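Local atomic coordinates of exocyst complex component EXO70 (Saccharomyces cerevisiae, PDB entry 2B1E), a protein that forms part of the exocyst complex, which tethers secretory vesicles to sites of exocytosis, and plays a role in assembling that complex. Residues F244-E248 and K322-Y326; L331-I337 and H364-L368; T313-M317 and L423-I427; I290-I294 and D374-L379. One frame throughout, in Å; residues are numbered along the deposited sequence.

Contact 1 of 4, residues F244-E248 and K322-Y326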
loop_
_atom_site.group_PDB
_atom_site.type_symbol
_atom_site.label_atom_id
_atom_site.label_comp_id
_atom_site.label_asym_id
_atom_site.label_seq_id
_atom_site.Cartn_x
_atom_site.Cartn_y
_atom_site.Cartn_z
ATOM N N PHE A 244 1.019 -2.050 -7.875
ATOM C CA PHE A 244 0.194 -1.386 -6.874
ATOM C C PHE A 244 -0.868 -2.347 -6.365
ATOM O O PHE A 244 -1.590 -2.044 -5.415
ATOM C CB PHE A 244 -0.470 -0.144 -7.474
ATOM C CG PHE A 244 0.492 0.972 -7.762
ATOM C CD1 PHE A 244 0.334 1.768 -8.889
ATOM C CD2 PHE A 244 1.556 1.228 -6.904
ATOM C CE1 PHE A 244 1.227 2.799 -9.157
ATOM C CE2 PHE A 244 2.452 2.260 -7.164
ATOM C CZ PHE A 244 2.287 3.045 -8.293
ATOM N N PHE A 245 -0.958 -3.508 -7.005
ATOM C CA PHE A 245 -1.926 -4.515 -6.601
ATOM C C PHE A 245 -1.576 -5.003 -5.203
ATOM O O PHE A 245 -2.443 -5.466 -4.459
ATOM C CB PHE A 245 -1.917 -5.694 -7.576
ATOM C CG PHE A 245 -2.906 -6.769 -7.227
ATOM C CD1 PHE A 245 -4.257 -6.466 -7.086
ATOM C CD2 PHE A 245 -2.489 -8.081 -7.028
ATOM C CE1 PHE A 245 -5.175 -7.449 -6.751
ATOM C CE2 PHE A 245 -3.405 -9.074 -6.693
ATOM C CZ PHE A 245 -4.750 -8.756 -6.554
ATOM N N SER A 246 -0.301 -4.890 -4.852
ATOM C CA SER A 246 0.174 -5.312 -3.545
ATOM C C SER A 246 -0.600 -4.610 -2.431
ATOM O O SER A 246 -0.827 -5.187 -1.367
ATOM C CB SER A 246 1.666 -5.013 -3.406
ATOM O OG SER A 246 1.920 -3.630 -3.558
ATOM N N PHE A 247 -1.003 -3.367 -2.672
ATOM C CA PHE A 247 -1.761 -2.622 -1.671
ATOM C C PHE A 247 -3.083 -3.323 -1.374
ATOM O O PHE A 247 -3.540 -3.338 -0.229
ATOM C CB PHE A 247 -2.039 -1.190 -2.145
ATOM C CG PHE A 247 -0.818 -0.312 -2.196
ATOM C CD1 PHE A 247 0.090 -0.293 -1.140
ATOM C CD2 PHE A 247 -0.597 0.530 -3.284
ATOM C CE1 PHE A 247 1.199 0.555 -1.164
ATOM C CE2 PHE A 247 0.505 1.381 -3.318
ATOM C CZ PHE A 247 1.406 1.393 -2.256
ATOM N N GLU A 248 -3.696 -3.903 -2.404
ATOM C CA GLU A 248 -4.965 -4.604 -2.232
ATOM C C GLU A 248 -4.756 -5.974 -1.595
ATOM O O GLU A 248 -5.654 -6.506 -0.942
ATOM C CB GLU A 248 -5.681 -4.762 -3.574
ATOM C CG GLU A 248 -6.021 -3.445 -4.248
ATOM C CD GLU A 248 -6.765 -3.633 -5.555
ATOM O OE1 GLU A 248 -6.827 -2.667 -6.344
ATOM O OE2 GLU A 248 -7.289 -4.739 -5.795
ATOM N N LYS A 322 0.187 7.751 -9.884
ATOM C CA LYS A 322 -0.465 6.470 -9.656
ATOM C C LYS A 322 -0.401 6.128 -8.170
ATOM O O LYS A 322 -1.340 5.556 -7.613
ATOM C CB LYS A 322 0.210 5.377 -10.487
ATOM C CG LYS A 322 0.255 5.676 -11.983
ATOM C CD LYS A 322 0.874 4.531 -12.772
ATOM C CE LYS A 322 1.167 4.942 -14.207
ATOM N NZ LYS A 322 -0.038 5.465 -14.911
ATOM N N PHE A 323 0.710 6.489 -7.537
ATOM C CA PHE A 323 0.906 6.255 -6.111
ATOM C C PHE A 323 -0.198 6.971 -5.336
ATOM O O PHE A 323 -0.766 6.420 -4.397
ATOM C CB PHE A 323 2.264 6.806 -5.672
ATOM C CG PHE A 323 3.350 5.777 -5.585
ATOM C CD1 PHE A 323 3.465 4.961 -4.465
ATOM C CD2 PHE A 323 4.279 5.638 -6.613
ATOM C CE1 PHE A 323 4.490 4.020 -4.368
ATOM C CE2 PHE A 323 5.309 4.699 -6.525
ATOM C CZ PHE A 323 5.415 3.889 -5.400
ATOM N N SER A 324 -0.496 8.200 -5.749
ATOM C CA SER A 324 -1.517 9.018 -5.100
ATOM C C SER A 324 -2.937 8.489 -5.277
ATOM O O SER A 324 -3.846 8.909 -4.565
ATOM C CB SER A 324 -1.456 10.458 -5.622
ATOM O OG SER A 324 -1.949 10.546 -6.949
ATOM N N GLU A 325 -3.138 7.584 -6.229
ATOM C CA GLU A 325 -4.466 7.027 -6.456
ATOM C C GLU A 325 -4.735 5.930 -5.432
ATOM O O GLU A 325 -5.858 5.440 -5.300
ATOM C CB GLU A 325 -4.579 6.473 -7.880
ATOM C CG GLU A 325 -4.356 7.524 -8.962
ATOM C CD GLU A 325 -4.531 6.976 -10.371
ATOM O OE1 GLU A 325 -3.967 5.901 -10.673
ATOM O OE2 GLU A 325 -5.225 7.629 -11.179
ATOM N N TYR A 326 -3.687 5.554 -4.707
ATOM C CA TYR A 326 -3.770 4.530 -3.673
ATOM C C TYR A 326 -3.376 5.166 -2.346
ATOM O O TYR A 326 -2.453 4.708 -1.675
ATOM C CB TYR A 326 -2.818 3.370 -3.986
ATOM C CG TYR A 326 -3.279 2.458 -5.100
ATOM C CD1 TYR A 326 -3.835 1.209 -4.819
ATOM C CD2 TYR A 326 -3.144 2.833 -6.437
ATOM C CE1 TYR A 326 -4.243 0.353 -5.844
ATOM C CE2 TYR A 326 -3.550 1.987 -7.470
ATOM C CZ TYR A 326 -4.097 0.749 -7.168
ATOM O OH TYR A 326 -4.495 -0.090 -8.188
#

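Contact 2 of 4, residues L331-I337 and H364-L368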
loop_
_atom_site.group_PDB
_atom_site.type_symbol
_atom_site.label_atom_id
_atom_site.label_comp_id
_atom_site.label_asym_id
_atom_site.label_seq_id
_atom_site.Cartn_x
_atom_site.Cartn_y
_atom_site.Cartn_z
ATOM N N LEU A 331 -0.305 5.102 2.705
ATOM C CA LEU A 331 -0.321 5.458 4.117
ATOM C C LEU A 331 -0.071 4.237 4.988
ATOM O O LEU A 331 0.822 4.244 5.840
ATOM C CB LEU A 331 -1.665 6.087 4.485
ATOM C CG LEU A 331 -1.898 7.507 3.972
ATOM C CD1 LEU A 331 -3.370 7.857 4.072
ATOM C CD2 LEU A 331 -1.042 8.481 4.776
ATOM N N GLY A 332 -0.864 3.193 4.775
ATOM C CA GLY A 332 -0.699 1.982 5.556
ATOM C C GLY A 332 0.716 1.455 5.436
ATOM O O GLY A 332 1.303 0.978 6.407
ATOM N N ALA A 333 1.265 1.554 4.231
ATOM C CA ALA A 333 2.615 1.089 3.956
ATOM C C ALA A 333 3.657 1.844 4.773
ATOM O O ALA A 333 4.748 1.332 5.016
ATOM C CB ALA A 333 2.917 1.229 2.468
ATOM N N MET A 334 3.320 3.057 5.203
ATOM C CA MET A 334 4.252 3.871 5.978
ATOM C C MET A 334 4.611 3.313 7.356
ATOM O O MET A 334 5.521 3.821 8.009
ATOM C CB MET A 334 3.714 5.298 6.131
ATOM C CG MET A 334 3.725 6.113 4.846
ATOM S SD MET A 334 5.377 6.255 4.117
ATOM C CE MET A 334 5.314 4.919 2.917
ATOM N N ASP A 335 3.911 2.274 7.801
ATOM C CA ASP A 335 4.205 1.689 9.109
ATOM C C ASP A 335 5.535 0.938 9.085
ATOM O O ASP A 335 5.721 0.002 8.307
ATOM C CB ASP A 335 3.084 0.742 9.546
ATOM C CG ASP A 335 3.323 0.156 10.929
ATOM O OD1 ASP A 335 4.314 -0.587 11.096
ATOM O OD2 ASP A 335 2.527 0.442 11.850
ATOM N N ASN A 336 6.454 1.359 9.952
ATOM C CA ASN A 336 7.780 0.758 10.040
ATOM C C ASN A 336 8.455 0.648 8.680
ATOM O O ASN A 336 8.658 -0.444 8.144
ATOM C CB ASN A 336 7.710 -0.615 10.710
ATOM C CG ASN A 336 7.593 -0.517 12.221
ATOM O OD1 ASN A 336 8.456 0.064 12.883
ATOM N ND2 ASN A 336 6.525 -1.084 12.774
ATOM N N ILE A 337 8.789 1.809 8.131
ATOM C CA ILE A 337 9.463 1.936 6.849
ATOM C C ILE A 337 10.011 3.352 6.839
ATOM O O ILE A 337 9.404 4.266 6.287
ATOM C CB ILE A 337 8.497 1.749 5.660
ATOM C CG1 ILE A 337 9.185 2.175 4.360
ATOM C CG2 ILE A 337 7.233 2.544 5.885
ATOM C CD1 ILE A 337 8.281 2.148 3.142
ATOM N N HIS A 364 1.818 8.370 9.482
ATOM C CA HIS A 364 1.930 8.056 8.064
ATOM C C HIS A 364 1.795 9.209 7.076
ATOM O O HIS A 364 2.276 9.112 5.948
ATOM C CB HIS A 364 0.914 6.966 7.715
ATOM C CG HIS A 364 1.013 5.751 8.584
ATOM N ND1 HIS A 364 0.176 4.665 8.443
ATOM C CD2 HIS A 364 1.854 5.448 9.602
ATOM C CE1 HIS A 364 0.499 3.745 9.336
ATOM N NE2 HIS A 364 1.513 4.196 10.052
ATOM N N ASN A 365 1.145 10.294 7.485
ATOM C CA ASN A 365 0.965 11.433 6.591
ATOM C C ASN A 365 2.260 12.211 6.396
ATOM O O ASN A 365 2.585 12.618 5.281
ATOM C CB ASN A 365 -0.122 12.361 7.127
ATOM C CG ASN A 365 -1.419 11.633 7.388
ATOM O OD1 ASN A 365 -1.578 10.978 8.418
ATOM N ND2 ASN A 365 -2.349 11.724 6.444
ATOM N N VAL A 366 2.995 12.414 7.483
ATOM C CA VAL A 366 4.260 13.131 7.426
ATOM C C VAL A 366 5.270 12.280 6.664
ATOM O O VAL A 366 6.013 12.776 5.819
ATOM C CB VAL A 366 4.810 13.402 8.845
ATOM C CG1 VAL A 366 6.176 14.061 8.761
ATOM C CG2 VAL A 366 3.841 14.283 9.616
ATOM N N LEU A 367 5.277 10.989 6.969
ATOM C CA LEU A 367 6.188 10.055 6.336
ATOM C C LEU A 367 5.960 9.986 4.828
ATOM O O LEU A 367 6.904 10.085 4.043
ATOM C CB LEU A 367 6.013 8.672 6.956
ATOM C CG LEU A 367 7.151 7.686 6.731
ATOM C CD1 LEU A 367 8.455 8.282 7.246
ATOM C CD2 LEU A 367 6.832 6.389 7.454
ATOM N N LEU A 368 4.701 9.823 4.431
ATOM C CA LEU A 368 4.347 9.735 3.019
ATOM C C LEU A 368 4.631 11.040 2.278
ATOM O O LEU A 368 5.009 11.020 1.104
ATOM C CB LEU A 368 2.870 9.366 2.865
ATOM C CG LEU A 368 2.355 9.190 1.434
ATOM C CD1 LEU A 368 3.138 8.084 0.744
ATOM C CD2 LEU A 368 0.868 8.864 1.459
#

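Contact 3 of 4, residues T313-M317 and L423-I427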
loop_
_atom_site.group_PDB
_atom_site.type_symbol
_atom_site.label_atom_id
_atom_site.label_comp_id
_atom_site.label_asym_id
_atom_site.label_seq_id
_atom_site.Cartn_x
_atom_site.Cartn_y
_atom_site.Cartn_z
ATOM N N THR A 313 11.089 13.171 -16.183
ATOM C CA THR A 313 10.112 13.935 -15.420
ATOM C C THR A 313 8.696 13.437 -15.702
ATOM O O THR A 313 7.931 13.176 -14.775
ATOM C CB THR A 313 10.240 15.440 -15.750
ATOM O OG1 THR A 313 11.537 15.892 -15.335
ATOM C CG2 THR A 313 9.173 16.255 -15.036
ATOM N N VAL A 314 8.356 13.296 -16.981
ATOM C CA VAL A 314 7.034 12.810 -17.354
ATOM C C VAL A 314 6.774 11.478 -16.649
ATOM O O VAL A 314 5.747 11.304 -16.006
ATOM C CB VAL A 314 6.911 12.598 -18.885
ATOM C CG1 VAL A 314 5.507 12.113 -19.233
ATOM C CG2 VAL A 314 7.205 13.896 -19.619
ATOM N N ASP A 315 7.721 10.551 -16.756
ATOM C CA ASP A 315 7.582 9.238 -16.133
ATOM C C ASP A 315 7.468 9.311 -14.617
ATOM O O ASP A 315 6.599 8.674 -14.018
ATOM C CB ASP A 315 8.775 8.350 -16.494
ATOM C CG ASP A 315 8.619 6.922 -15.984
ATOM O OD1 ASP A 315 7.852 6.151 -16.604
ATOM O OD2 ASP A 315 9.256 6.572 -14.964
ATOM N N THR A 316 8.357 10.079 -13.994
ATOM C CA THR A 316 8.356 10.208 -12.543
ATOM C C THR A 316 7.027 10.710 -11.979
ATOM O O THR A 316 6.549 10.196 -10.968
ATOM C CB THR A 316 9.493 11.144 -12.061
ATOM O OG1 THR A 316 10.758 10.596 -12.449
ATOM C CG2 THR A 316 9.473 11.280 -10.543
ATOM N N MET A 317 6.424 11.704 -12.621
ATOM C CA MET A 317 5.161 12.230 -12.111
ATOM C C MET A 317 3.992 11.280 -12.366
ATOM O O MET A 317 3.095 11.158 -11.530
ATOM C CB MET A 317 4.880 13.612 -12.699
ATOM C CG MET A 317 5.887 14.671 -12.254
ATOM S SD MET A 317 6.221 14.686 -10.471
ATOM C CE MET A 317 7.638 13.759 -10.379
ATOM N N LEU A 423 6.222 21.271 -14.780
ATOM C CA LEU A 423 5.306 20.163 -15.021
ATOM C C LEU A 423 5.074 19.460 -13.684
ATOM O O LEU A 423 3.953 19.049 -13.380
ATOM C CB LEU A 423 5.876 19.169 -16.038
ATOM C CG LEU A 423 5.018 17.903 -16.193
ATOM C CD1 LEU A 423 3.619 18.289 -16.652
ATOM C CD2 LEU A 423 5.653 16.951 -17.183
ATOM N N VAL A 424 6.126 19.338 -12.875
ATOM C CA VAL A 424 5.995 18.692 -11.569
ATOM C C VAL A 424 4.898 19.346 -10.727
ATOM O O VAL A 424 4.061 18.661 -10.132
ATOM C CB VAL A 424 7.311 18.754 -10.766
ATOM C CG1 VAL A 424 7.062 18.350 -9.311
ATOM C CG2 VAL A 424 8.337 17.838 -11.390
ATOM N N GLU A 425 4.904 20.672 -10.679
ATOM C CA GLU A 425 3.909 21.404 -9.905
ATOM C C GLU A 425 2.500 21.314 -10.498
ATOM O O GLU A 425 1.506 21.313 -9.765
ATOM C CB GLU A 425 4.336 22.865 -9.769
ATOM C CG GLU A 425 3.337 23.737 -9.043
ATOM C CD GLU A 425 4.000 24.899 -8.342
ATOM O OE1 GLU A 425 4.838 25.578 -8.971
ATOM O OE2 GLU A 425 3.676 25.130 -7.158
ATOM N N GLN A 426 2.418 21.230 -11.821
ATOM C CA GLN A 426 1.134 21.127 -12.500
ATOM C C GLN A 426 0.462 19.793 -12.188
ATOM O O GLN A 426 -0.746 19.735 -11.931
ATOM C CB GLN A 426 1.328 21.268 -14.013
ATOM C CG GLN A 426 1.924 22.603 -14.426
ATOM C CD GLN A 426 2.112 22.723 -15.920
ATOM O OE1 GLN A 426 2.569 21.788 -16.578
ATOM N NE2 GLN A 426 1.775 23.885 -16.469
ATOM N N ILE A 427 1.249 18.723 -12.204
ATOM C CA ILE A 427 0.724 17.390 -11.931
ATOM C C ILE A 427 0.381 17.196 -10.457
ATOM O O ILE A 427 -0.458 16.359 -10.112
ATOM C CB ILE A 427 1.714 16.309 -12.410
ATOM C CG1 ILE A 427 1.691 16.268 -13.940
ATOM C CG2 ILE A 427 1.357 14.943 -11.818
ATOM C CD1 ILE A 427 2.674 15.311 -14.553
#

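Contact 4 of 4, residues I290-I294 and D374-L379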
loop_
_atom_site.group_PDB
_atom_site.type_symbol
_atom_site.label_atom_id
_atom_site.label_comp_id
_atom_site.label_asym_id
_atom_site.label_seq_id
_atom_site.Cartn_x
_atom_site.Cartn_y
_atom_site.Cartn_z
ATOM N N ILE A 290 12.357 5.539 -6.157
ATOM C CA ILE A 290 13.511 6.423 -6.044
ATOM C C ILE A 290 14.611 6.006 -7.018
ATOM O O ILE A 290 15.145 6.836 -7.750
ATOM C CB ILE A 290 14.074 6.434 -4.598
ATOM C CG1 ILE A 290 13.100 7.158 -3.658
ATOM C CG2 ILE A 290 15.434 7.121 -4.566
ATOM C CD1 ILE A 290 12.893 8.641 -3.985
ATOM N N ASP A 291 14.937 4.716 -7.019
ATOM C CA ASP A 291 15.969 4.167 -7.897
ATOM C C ASP A 291 15.573 4.332 -9.359
ATOM O O ASP A 291 16.416 4.558 -10.228
ATOM C CB ASP A 291 16.189 2.687 -7.574
ATOM C CG ASP A 291 16.884 2.482 -6.241
ATOM O OD1 ASP A 291 16.840 3.410 -5.404
ATOM O OD2 ASP A 291 17.466 1.397 -6.022
ATOM N N ARG A 292 14.278 4.225 -9.619
ATOM C CA ARG A 292 13.755 4.375 -10.963
ATOM C C ARG A 292 14.021 5.802 -11.460
ATOM O O ARG A 292 14.408 6.005 -12.607
ATOM C CB ARG A 292 12.254 4.099 -10.954
ATOM C CG ARG A 292 11.610 4.127 -12.311
ATOM C CD ARG A 292 10.188 4.623 -12.194
ATOM N NE ARG A 292 9.441 4.388 -13.419
ATOM C CZ ARG A 292 9.096 3.182 -13.849
ATOM N NH1 ARG A 292 9.434 2.106 -13.144
ATOM N NH2 ARG A 292 8.420 3.051 -14.982
ATOM N N ILE A 293 13.812 6.786 -10.590
ATOM C CA ILE A 293 14.037 8.186 -10.947
ATOM C C ILE A 293 15.516 8.450 -11.235
ATOM O O ILE A 293 15.859 9.101 -12.225
ATOM C CB ILE A 293 13.564 9.135 -9.821
ATOM C CG1 ILE A 293 12.065 8.939 -9.578
ATOM C CG2 ILE A 293 13.822 10.584 -10.217
ATOM C CD1 ILE A 293 11.543 9.663 -8.350
ATOM N N ILE A 294 16.387 7.946 -10.363
ATOM C CA ILE A 294 17.827 8.111 -10.534
ATOM C C ILE A 294 18.296 7.497 -11.858
ATOM O O ILE A 294 19.183 8.037 -12.516
ATOM C CB ILE A 294 18.604 7.460 -9.362
ATOM C CG1 ILE A 294 18.243 8.168 -8.056
ATOM C CG2 ILE A 294 20.107 7.552 -9.605
ATOM C CD1 ILE A 294 18.852 7.536 -6.826
ATOM N N ASP A 374 10.837 13.703 -1.304
ATOM C CA ASP A 374 12.146 13.109 -1.560
ATOM C C ASP A 374 12.257 12.718 -3.033
ATOM O O ASP A 374 13.316 12.870 -3.643
ATOM C CB ASP A 374 12.366 11.876 -0.680
ATOM C CG ASP A 374 12.783 12.237 0.733
ATOM O OD1 ASP A 374 12.976 13.438 1.013
ATOM O OD2 ASP A 374 12.926 11.314 1.563
ATOM N N CYS A 375 11.156 12.227 -3.596
ATOM C CA CYS A 375 11.119 11.830 -5.000
ATOM C C CYS A 375 11.354 13.024 -5.923
ATOM O O CYS A 375 12.113 12.933 -6.893
ATOM C CB CYS A 375 9.769 11.183 -5.339
ATOM S SG CYS A 375 9.595 9.443 -4.825
ATOM N N ILE A 376 10.692 14.141 -5.628
ATOM C CA ILE A 376 10.842 15.338 -6.444
ATOM C C ILE A 376 12.247 15.910 -6.279
ATOM O O ILE A 376 12.827 16.409 -7.241
ATOM C CB ILE A 376 9.765 16.382 -6.084
ATOM C CG1 ILE A 376 8.384 15.801 -6.412
ATOM C CG2 ILE A 376 9.976 17.663 -6.881
ATOM C CD1 ILE A 376 7.226 16.605 -5.847
ATOM N N ASP A 377 12.802 15.824 -5.071
ATOM C CA ASP A 377 14.165 16.302 -4.838
ATOM C C ASP A 377 15.138 15.469 -5.674
ATOM O O ASP A 377 16.073 15.998 -6.290
ATOM C CB ASP A 377 14.567 16.145 -3.367
ATOM C CG ASP A 377 14.108 17.301 -2.495
ATOM O OD1 ASP A 377 13.610 18.315 -3.028
ATOM O OD2 ASP A 377 14.262 17.186 -1.258
ATOM N N THR A 378 14.924 14.156 -5.671
ATOM C CA THR A 378 15.788 13.239 -6.401
ATOM C C THR A 378 15.737 13.511 -7.896
ATOM O O THR A 378 16.758 13.459 -8.576
ATOM C CB THR A 378 15.393 11.770 -6.115
ATOM O OG1 THR A 378 15.433 11.548 -4.699
ATOM C CG2 THR A 378 16.359 10.804 -6.808
ATOM N N LEU A 379 14.548 13.798 -8.407
ATOM C CA LEU A 379 14.390 14.101 -9.826
ATOM C C LEU A 379 15.162 15.369 -10.207
ATOM O O LEU A 379 15.932 15.385 -11.173
ATOM C CB LEU A 379 12.907 14.296 -10.161
ATOM C CG LEU A 379 12.615 14.806 -11.575
ATOM C CD1 LEU A 379 13.046 13.762 -12.624
ATOM C CD2 LEU A 379 11.136 15.105 -11.691
#

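Contact 1 of 4, residues F244-E248 and K322-Y326
Phe244 and Tyr326 each set CG opposite their own carbonyl carbon (chi1 -70° for Phe244), and with CB already directed across the gap both rings enter an aromatic cluster with Phe247 and Phe323. The cluster joins the start of helix 245-259 to the C-terminal end of helix 311-323 and to Tyr326, the N-cap residue right before helix 327-333, in the all-helical, rod-like EXO70 fold. Its one clear edge-to-face pair is Phe244 on Phe323: the centroids lie 4.8 Å apart, the planes meet at 71°, and Phe244 CE2 stands over the centre of the Phe323 ring. Tyr326 receives Phe244 differently, by a CH-pi contact in which Phe244 CB sits 3.9 Å from the Tyr326 ring centroid and 19° off its normal. Phe247 CD2 comes within 3.6 Å of Tyr326 CD1, the two rings meeting obliquely. Without the tyrosine ring, as with an alanine here, Phe244 CB is likely to lose the face it packs on and a gap to open beside Phe247. Lys175 makes a cation-pi contact with the same tyrosine, while Leu285 of helix 268-299 touches both Phe244 and Phe247. At the polar margin Glu248 OE1 takes a hydrogen bond from Gly176 N and only packs near Tyr326 CE1, 4.0 Å away.

Contact 2 of 4, residues L331-I337 and H364-L368
Met334 enters the groove between His364, Leu367 and Leu368 with its CB, which lies 3.6 Å from His364 CB and also meets the CD2 methyl of Leu367. Next along the chain, CG passes over the first turn of helix 364-391, 3.5 Å from His364 O and 3.9 Å from Leu368 CB. That carbonyl oxygen already accepts the helical bond from Leu368 N, so the methionine methylene packs on a satisfied polar group. Bends at chi2 (-58°) and chi3 (96°) then fold the thioether back, and SD rests 3.5 Å from Leu367 CG. Here, in an all-helical rod, the end of helix 327-333 and the turn leaving it pack against the first turn of helix 364-391; the modelled part of the connection between them has no helix or strand. The His364 ring has the backbone of Met334 C and Asp335 N over one face. Asp335 CB approaches its NE2 at 3.8 Å, a packing contact. Leu331 CD2 touches His364 CB and meets Leu368 CD2 at 3.8 Å, the two leucines crossing at about a right angle. Phe286 of helix 268-299 touches Met334 and Ile337, whose CG2 lies 4.2 Å from Leu367 CD2.

Contact 3 of 4, residues T313-M317 and L423-I427
Leu423 opens the contact from helix 410-429 by placing its CD2 methyl 4.2 Å from Thr313 CG2 and equally far from Val314 CG2. The side chains of Thr313 and Leu423 run antiparallel past one another, and at this separation the methyls make only a light van der Waals contact. Val424 follows and reaches both ends of the facing segment: its CG2 methyl lies 4.1 Å from Thr313 CG2, and CG1 and CG2 are both 3.9 Å from Met317 SD. The sulfur thus faces the fork of the valine. Bends at chi2 (-47°) and chi3 (97°) turn the methionine chain to meet it, while CG passes near Val424 CA. Ile427, one turn further on from Leu423, closes the contact with its CD1 methyl 3.3 Å from Met317 CB, tighter than usual for two carbons, and with CG2 near the same CB. Cutting Met317 back to an alanine would probably leave both methyls of Val424 without the sulfur they pack on and open a gap there.

The polar end of Thr313 turns to another partner, its OG1 being hydrogen-bonded to Asn420. The packing is that of two nearly parallel helices in an alpha-helical bundle, with local axes 10.2 Å apart at closest approach and crossing at -24°. Helix 364-391 borders the same interface, Leu379 and Leu383 touching Thr313, and helix 268-299 lies against helix 311-323 by way of Asp315 and Thr316.

Contact 4 of 4, residues I290-I294 and D374-L379
Ile290 brings its CD1 methyl to 3.5 Å from Cys375 SG, and the same methyl lies 3.9 Å from Thr378 OG1. Ile293 spreads its branches along the opposing helix: CD1 meets Cys375 CB at 3.8 Å and also touches the Cys375 carbonyl oxygen, whereas CG2 lies over the backbone at Leu379 CA, 3.6 Å away. With CG1 opposite the carbonyl carbon (chi1 -60°) and CG2 opposite the backbone N, the two branches diverge toward successive turns. Ile294 adds a close pair, CG1 to Thr378 CG2 at 3.5 Å.

Thr378 is oriented by its own helix. Its OG1 donates to Asp374 O over 2.7 Å, tilted 35° from the carbonyl plane, while Thr378 N reaches that oxygen from the opposite face; the hydroxyl is thereby tied back and CG2 is presented to Ile294. These side chains fill the space between two nearly parallel helices, 268-299 and 364-391, with local axes 9.3 Å apart and crossing at -16°, as in a helical bundle. Further out, Thr316 and Leu320 of helix 311-323 touch Ile293 and Cys375, respectively. Asp374 forms salt bridges to Arg339 and Arg444 and accepts a hydrogen bond from Trp342, and Asp377 also pairs with Arg444.

No hydrogen bond or salt bridge joins the two segments directly, which implies that their buried interface rests on shape and apolar packing, with Asp374 and Asp377 satisfied by partners outside the two segments.

How the contacts relate
All four contacts belong to the C-terminal part of EXO70 and mostly join helices distant in sequence within one rod. Contacts 3 and 4 are most closely joined, their centres about 12 Å apart: Asp315 OD2 forms a salt bridge with Arg292 NE at 2.7 Å, and Val424 CG1 packs on Ile376 CG2 at 3.9 Å. Contacts 1 and 2 follow in series along the chain and touch where Phe247 CE1 meets Ala333 CB at 4.1 Å. Helix 311-323 serves contacts 1 and 3, and helix 364-391 serves contacts 2 and 4, whose nearest atoms are about 7 Å apart. Contact 2 is nested within the chain loops closed by contacts 3 and 4.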